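PDB 3SC4: short chain dehydrogenase (A0QTM2 homolog) from Mycobacterium thermoresistibile, which probably acts as an oxidoreductase of the short-chain dehydrogenase family, using a nicotinamide cofactor on a substrate that is not established. Local coordinates for residues B[127-132]-B[174-179]; B[242-247]-B[272-277]. All coordinates share one frame; numbering follows the deposited sequence.

Contact 1 of 2, residues B[127-132]-B[174-179]; sequences GTYAVS and TLCALG
C176 turns its sulfur toward helix 114-135, where SG rests against T128 and Y129. Its nearest approach is to the backbone: SG is 3.9 Å from CA of Y129. SG also meets the methyl CG2 of T128 at 4.1 Å. C176 SG stands anti to the backbone N (chi1 -173°), which extends the thiol from helix 164-183 toward helix 114-135. The Y129 ring is met at its edge, near its plane. SG is 4.2 Å from CD1 of Y129. Seen from the ring centroid, SG lies 77° off the normal, a sulfur-aromatic contact with the rim and not with a face. The two helices come close here, with CA of Y129 and CA of C176 6.6 Å apart. In short-chain dehydrogenases this helix pair commonly builds the dimer interface, and it does so here. The Y129 ring stacks with F117 of the second subunit, and its OH is hydrogen-bonded to V112 O of that subunit. C176 itself packs on M168 of the second subunit. T128 keeps its two branches apart: CG2, anti to the backbone N, goes to the sulfur, while OG1 is hydrogen-bonded to Q124 O one turn back. One turn on, S132 OG donates to T128 O at 2.8 Å. S132 N binds the same oxygen from the opposite face of its plane, so two donors grip this buried carbonyl.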
loop_
_atom_site.group_PDB
_atom_site.type_symbol
_atom_site.label_atom_id
_atom_site.label_comp_id
_atom_site.label_asym_id
_atom_site.label_seq_id
_atom_site.Cartn_x
_atom_site.Cartn_y
_atom_site.Cartn_z
ATOM N N GLY B 127 -6.820 -3.003 -8.064
ATOM C CA GLY B 127 -7.007 -2.905 -9.500
ATOM C C GLY B 127 -5.716 -2.984 -10.299
ATOM O O GLY B 127 -5.643 -3.703 -11.314
ATOM N N THR B 128 -4.688 -2.262 -9.862
ATOM C CA THR B 128 -3.407 -2.311 -10.574
ATOM C C THR B 128 -2.835 -3.721 -10.523
ATOM O O THR B 128 -2.244 -4.188 -11.509
ATOM C CB THR B 128 -2.412 -1.294 -10.015
ATOM O OG1 THR B 128 -2.924 0.029 -10.258
ATOM C CG2 THR B 128 -1.020 -1.453 -10.652
ATOM N N TYR B 129 -3.030 -4.392 -9.386
ATOM C CA TYR B 129 -2.581 -5.759 -9.209
ATOM C C TYR B 129 -3.338 -6.692 -10.184
ATOM O O TYR B 129 -2.724 -7.412 -10.970
ATOM C CB TYR B 129 -2.792 -6.184 -7.753
ATOM C CG TYR B 129 -2.264 -7.565 -7.418
ATOM C CD1 TYR B 129 -0.942 -7.749 -7.052
ATOM C CD2 TYR B 129 -3.085 -8.679 -7.458
ATOM C CE1 TYR B 129 -0.462 -8.999 -6.734
ATOM C CE2 TYR B 129 -2.595 -9.947 -7.162
ATOM C CZ TYR B 129 -1.280 -10.087 -6.798
ATOM O OH TYR B 129 -0.764 -11.312 -6.501
ATOM N N ALA B 130 -4.669 -6.655 -10.144
ATOM C CA ALA B 130 -5.498 -7.563 -10.968
ATOM C C ALA B 130 -5.275 -7.351 -12.478
ATOM O O ALA B 130 -5.054 -8.298 -13.228
ATOM C CB ALA B 130 -6.980 -7.394 -10.610
ATOM N N VAL B 131 -5.312 -6.100 -12.909
ATOM C CA VAL B 131 -5.074 -5.786 -14.309
ATOM C C VAL B 131 -3.675 -6.249 -14.749
ATOM O O VAL B 131 -3.552 -6.890 -15.802
ATOM C CB VAL B 131 -5.243 -4.267 -14.576
ATOM C CG1 VAL B 131 -4.566 -3.843 -15.871
ATOM C CG2 VAL B 131 -6.726 -3.891 -14.590
ATOM N N SER B 132 -2.641 -5.931 -13.952
ATOM C CA SER B 132 -1.274 -6.282 -14.305
ATOM C C SER B 132 -1.103 -7.789 -14.329
ATOM O O SER B 132 -0.537 -8.321 -15.251
ATOM C CB SER B 132 -0.242 -5.652 -13.351
ATOM O OG SER B 132 -0.235 -4.217 -13.396
ATOM N N THR B 174 2.282 2.326 -6.859
ATOM C CA THR B 174 3.713 2.393 -7.168
ATOM C C THR B 174 4.434 1.146 -6.652
ATOM O O THR B 174 5.180 0.492 -7.376
ATOM C CB THR B 174 4.302 3.702 -6.607
ATOM O OG1 THR B 174 3.763 4.828 -7.357
ATOM C CG2 THR B 174 5.853 3.696 -6.647
ATOM N N LEU B 175 4.169 0.744 -5.423
ATOM C CA LEU B 175 4.818 -0.469 -4.890
ATOM C C LEU B 175 4.502 -1.719 -5.721
ATOM O O LEU B 175 5.363 -2.587 -5.934
ATOM C CB LEU B 175 4.432 -0.681 -3.430
ATOM C CG LEU B 175 5.067 0.302 -2.447
ATOM C CD1 LEU B 175 4.482 0.095 -1.061
ATOM C CD2 LEU B 175 6.593 0.112 -2.441
ATOM N N CYS B 176 3.269 -1.807 -6.207
ATOM C CA CYS B 176 2.922 -2.899 -7.087
ATOM C C CYS B 176 3.823 -2.869 -8.328
ATOM O O CYS B 176 4.412 -3.891 -8.715
ATOM C CB CYS B 176 1.472 -2.808 -7.476
ATOM S SG CYS B 176 0.903 -4.220 -8.395
ATOM N N ALA B 177 3.969 -1.693 -8.915
ATOM C CA ALA B 177 4.693 -1.533 -10.140
ATOM C C ALA B 177 6.162 -1.864 -9.954
ATOM O O ALA B 177 6.779 -2.477 -10.845
ATOM C CB ALA B 177 4.546 -0.119 -10.652
ATOM N N LEU B 178 6.731 -1.421 -8.830
ATOM C CA LEU B 178 8.133 -1.694 -8.535
ATOM C C LEU B 178 8.379 -3.153 -8.173
ATOM O O LEU B 178 9.421 -3.711 -8.476
ATOM C CB LEU B 178 8.632 -0.797 -7.399
ATOM C CG LEU B 178 8.564 0.705 -7.677
ATOM C CD1 LEU B 178 9.099 1.510 -6.487
ATOM C CD2 LEU B 178 9.362 1.057 -8.944
ATOM N N GLY B 179 7.435 -3.772 -7.506
ATOM C CA GLY B 179 7.564 -5.184 -7.200
ATOM C C GLY B 179 7.540 -6.011 -8.471
ATOM O O GLY B 179 8.409 -6.855 -8.685
#

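Contact 2 of 2, residues B[242-247]-B[272-277]; sequences TLLCED and LWVDSP
L244 lays its CD2 methyl beside CG2 of V274, 4.0 Å away. The side chains run past one another in opposite senses, and one methyl from each makes the contact. L244 has CG beside its backbone N (chi1 -68°) and reaches toward the loop 272-277. V274 answers with the methyl that lies beside its own backbone N. V274 also packs on W195 of the neighbouring strand 190-195, and L244 on R197. The second meeting is polar. E246 bends at chi2 (88°), which brings its carboxylate round to the backbone of P277. E246 OE2 and P277 O are 3.8 Å apart, two acceptors that do not bond each other. R219 links them: its NH1 makes a salt bridge with E246 OE2 and a weak hydrogen bond with P277 O. The other oxygen, E246 OE1, is hydrogen-bonded to R197 N, so both carboxylate oxygens have a partner. R197 also spans the two segments, with a salt bridge to D247 and a hydrogen bond to S276 O. These arginines probably offset the negative charge gathered here. L244 is the N-cap residue of helix 245-252. Strand 242-244 is the edge strand of the seven-stranded parallel sheet, order 3-2-1-4-5-6-7, of the Rossmann-type fold of short-chain dehydrogenases, and the loop 272-277 near the C terminus packs on L244 at its end.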
loop_
_atom_site.group_PDB
_atom_site.type_symbol
_atom_site.label_atom_id
_atom_site.label_comp_id
_atom_site.label_asym_id
_atom_site.label_seq_id
_atom_site.Cartn_x
_atom_site.Cartn_y
_atom_site.Cartn_z
ATOM N N THR B 242 10.713 5.124 -10.906
ATOM C CA THR B 242 9.570 5.959 -10.520
ATOM C C THR B 242 9.822 7.330 -11.169
ATOM O O THR B 242 10.555 8.157 -10.625
ATOM C CB THR B 242 9.371 6.051 -8.964
ATOM O OG1 THR B 242 10.517 6.636 -8.321
ATOM C CG2 THR B 242 9.114 4.705 -8.352
ATOM N N LEU B 243 9.216 7.538 -12.346
ATOM C CA LEU B 243 9.517 8.681 -13.248
ATOM C C LEU B 243 8.566 9.886 -13.143
ATOM O O LEU B 243 7.368 9.744 -12.850
ATOM C CB LEU B 243 9.470 8.182 -14.693
ATOM C CG LEU B 243 10.456 7.053 -14.990
ATOM C CD1 LEU B 243 10.070 6.298 -16.244
ATOM C CD2 LEU B 243 11.867 7.647 -15.115
ATOM N N LEU B 244 9.114 11.068 -13.422
ATOM C CA LEU B 244 8.338 12.300 -13.546
ATOM C C LEU B 244 8.229 12.733 -15.024
ATOM O O LEU B 244 9.213 12.696 -15.731
ATOM C CB LEU B 244 9.031 13.406 -12.753
ATOM C CG LEU B 244 9.043 13.241 -11.234
ATOM C CD1 LEU B 244 9.865 14.350 -10.557
ATOM C CD2 LEU B 244 7.626 13.221 -10.720
ATOM N N CYS B 245 7.059 13.181 -15.484
ATOM C CA CYS B 245 6.875 13.452 -16.910
ATOM C C CYS B 245 7.921 14.434 -17.479
ATOM O O CYS B 245 8.664 14.121 -18.414
ATOM C CB CYS B 245 5.469 13.987 -17.175
ATOM S SG CYS B 245 4.163 12.770 -16.850
ATOM N N GLU B 246 7.981 15.616 -16.891
ATOM C CA GLU B 246 8.849 16.651 -17.394
ATOM C C GLU B 246 10.313 16.177 -17.464
ATOM O O GLU B 246 10.992 16.385 -18.472
ATOM C CB GLU B 246 8.715 17.902 -16.538
ATOM C CG GLU B 246 7.400 18.641 -16.734
ATOM C CD GLU B 246 6.279 18.141 -15.838
ATOM O OE1 GLU B 246 6.282 16.945 -15.449
ATOM O OE2 GLU B 246 5.369 18.955 -15.555
ATOM N N ASP B 247 10.775 15.497 -16.427
ATOM C CA ASP B 247 12.140 14.964 -16.422
ATOM C C ASP B 247 12.372 13.990 -17.588
ATOM O O ASP B 247 13.389 14.045 -18.264
ATOM C CB ASP B 247 12.462 14.291 -15.080
ATOM C CG ASP B 247 12.228 15.206 -13.904
ATOM O OD1 ASP B 247 11.202 15.913 -13.893
ATOM O OD2 ASP B 247 13.057 15.231 -12.974
ATOM N N LEU B 272 0.960 16.874 -6.100
ATOM C CA LEU B 272 1.299 16.169 -4.871
ATOM C C LEU B 272 2.576 15.343 -5.097
ATOM O O LEU B 272 2.796 14.827 -6.192
ATOM C CB LEU B 272 0.175 15.225 -4.469
ATOM C CG LEU B 272 -1.195 15.825 -4.122
ATOM C CD1 LEU B 272 -2.155 14.732 -3.615
ATOM C CD2 LEU B 272 -1.072 16.954 -3.107
ATOM N N TRP B 273 3.404 15.241 -4.059
ATOM C CA TRP B 273 4.622 14.421 -4.065
ATOM C C TRP B 273 5.731 14.977 -4.949
ATOM O O TRP B 273 6.644 14.267 -5.305
ATOM C CB TRP B 273 4.315 12.917 -4.373
ATOM C CG TRP B 273 3.395 12.352 -3.351
ATOM C CD1 TRP B 273 3.655 12.237 -2.026
ATOM C CD2 TRP B 273 2.047 11.887 -3.538
ATOM N NE1 TRP B 273 2.572 11.727 -1.367
ATOM C CE2 TRP B 273 1.570 11.479 -2.267
ATOM C CE3 TRP B 273 1.207 11.737 -4.650
ATOM C CZ2 TRP B 273 0.277 10.962 -2.067
ATOM C CZ3 TRP B 273 -0.094 11.224 -4.443
ATOM C CH2 TRP B 273 -0.530 10.841 -3.149
ATOM N N VAL B 274 5.664 16.267 -5.254
ATOM C CA VAL B 274 6.640 16.917 -6.106
ATOM C C VAL B 274 7.065 18.243 -5.498
ATOM O O VAL B 274 6.229 19.018 -5.002
ATOM C CB VAL B 274 6.068 17.110 -7.514
ATOM C CG1 VAL B 274 6.954 18.061 -8.342
ATOM C CG2 VAL B 274 5.929 15.742 -8.190
ATOM N N ASP B 275 8.369 18.501 -5.527
ATOM C CA ASP B 275 8.922 19.750 -4.947
ATOM C C ASP B 275 8.836 20.931 -5.886
ATOM O O ASP B 275 8.687 22.046 -5.434
ATOM C CB ASP B 275 10.406 19.574 -4.539
ATOM C CG ASP B 275 10.586 18.779 -3.223
ATOM O OD1 ASP B 275 9.796 19.037 -2.265
ATOM O OD2 ASP B 275 11.521 17.923 -3.163
ATOM N N SER B 276 8.974 20.691 -7.186
ATOM C CA SER B 276 9.108 21.778 -8.163
ATOM C C SER B 276 8.340 21.510 -9.427
ATOM O O SER B 276 8.287 20.395 -9.887
ATOM C CB SER B 276 10.587 21.969 -8.565
ATOM O OG SER B 276 11.410 22.157 -7.428
ATOM N N PRO B 277 7.790 22.553 -10.038
ATOM C CA PRO B 277 7.050 22.349 -11.281
ATOM C C PRO B 277 7.917 21.949 -12.474
ATOM O O PRO B 277 7.398 21.378 -13.419
ATOM C CB PRO B 277 6.384 23.701 -11.511
ATOM C CG PRO B 277 7.271 24.660 -10.802
ATOM C CD PRO B 277 7.833 23.972 -9.636
#

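In the fold
From the N terminus, the chain lays down strands 11-15, 35-40, 66-71 and 96-99 before helix 114-135 opens contact 1. Strand 146-149 and its loops lie between, and helix 164-183 closes it. Contact 1 therefore joins two neighbouring helices on one side of the sheet, at the subunit interface. The chain then adds strand 190-195 and two helices. Contact 2 opens at strand 242-244 and closes a 24-residue excursion through helix 245-252 to the tail loop. The contacts are in series, neither nested nor crossed. They adjoin through T242, whose CG2 packs on L178 CD1 (3.7 Å), joining the edge strand to helix 164-183.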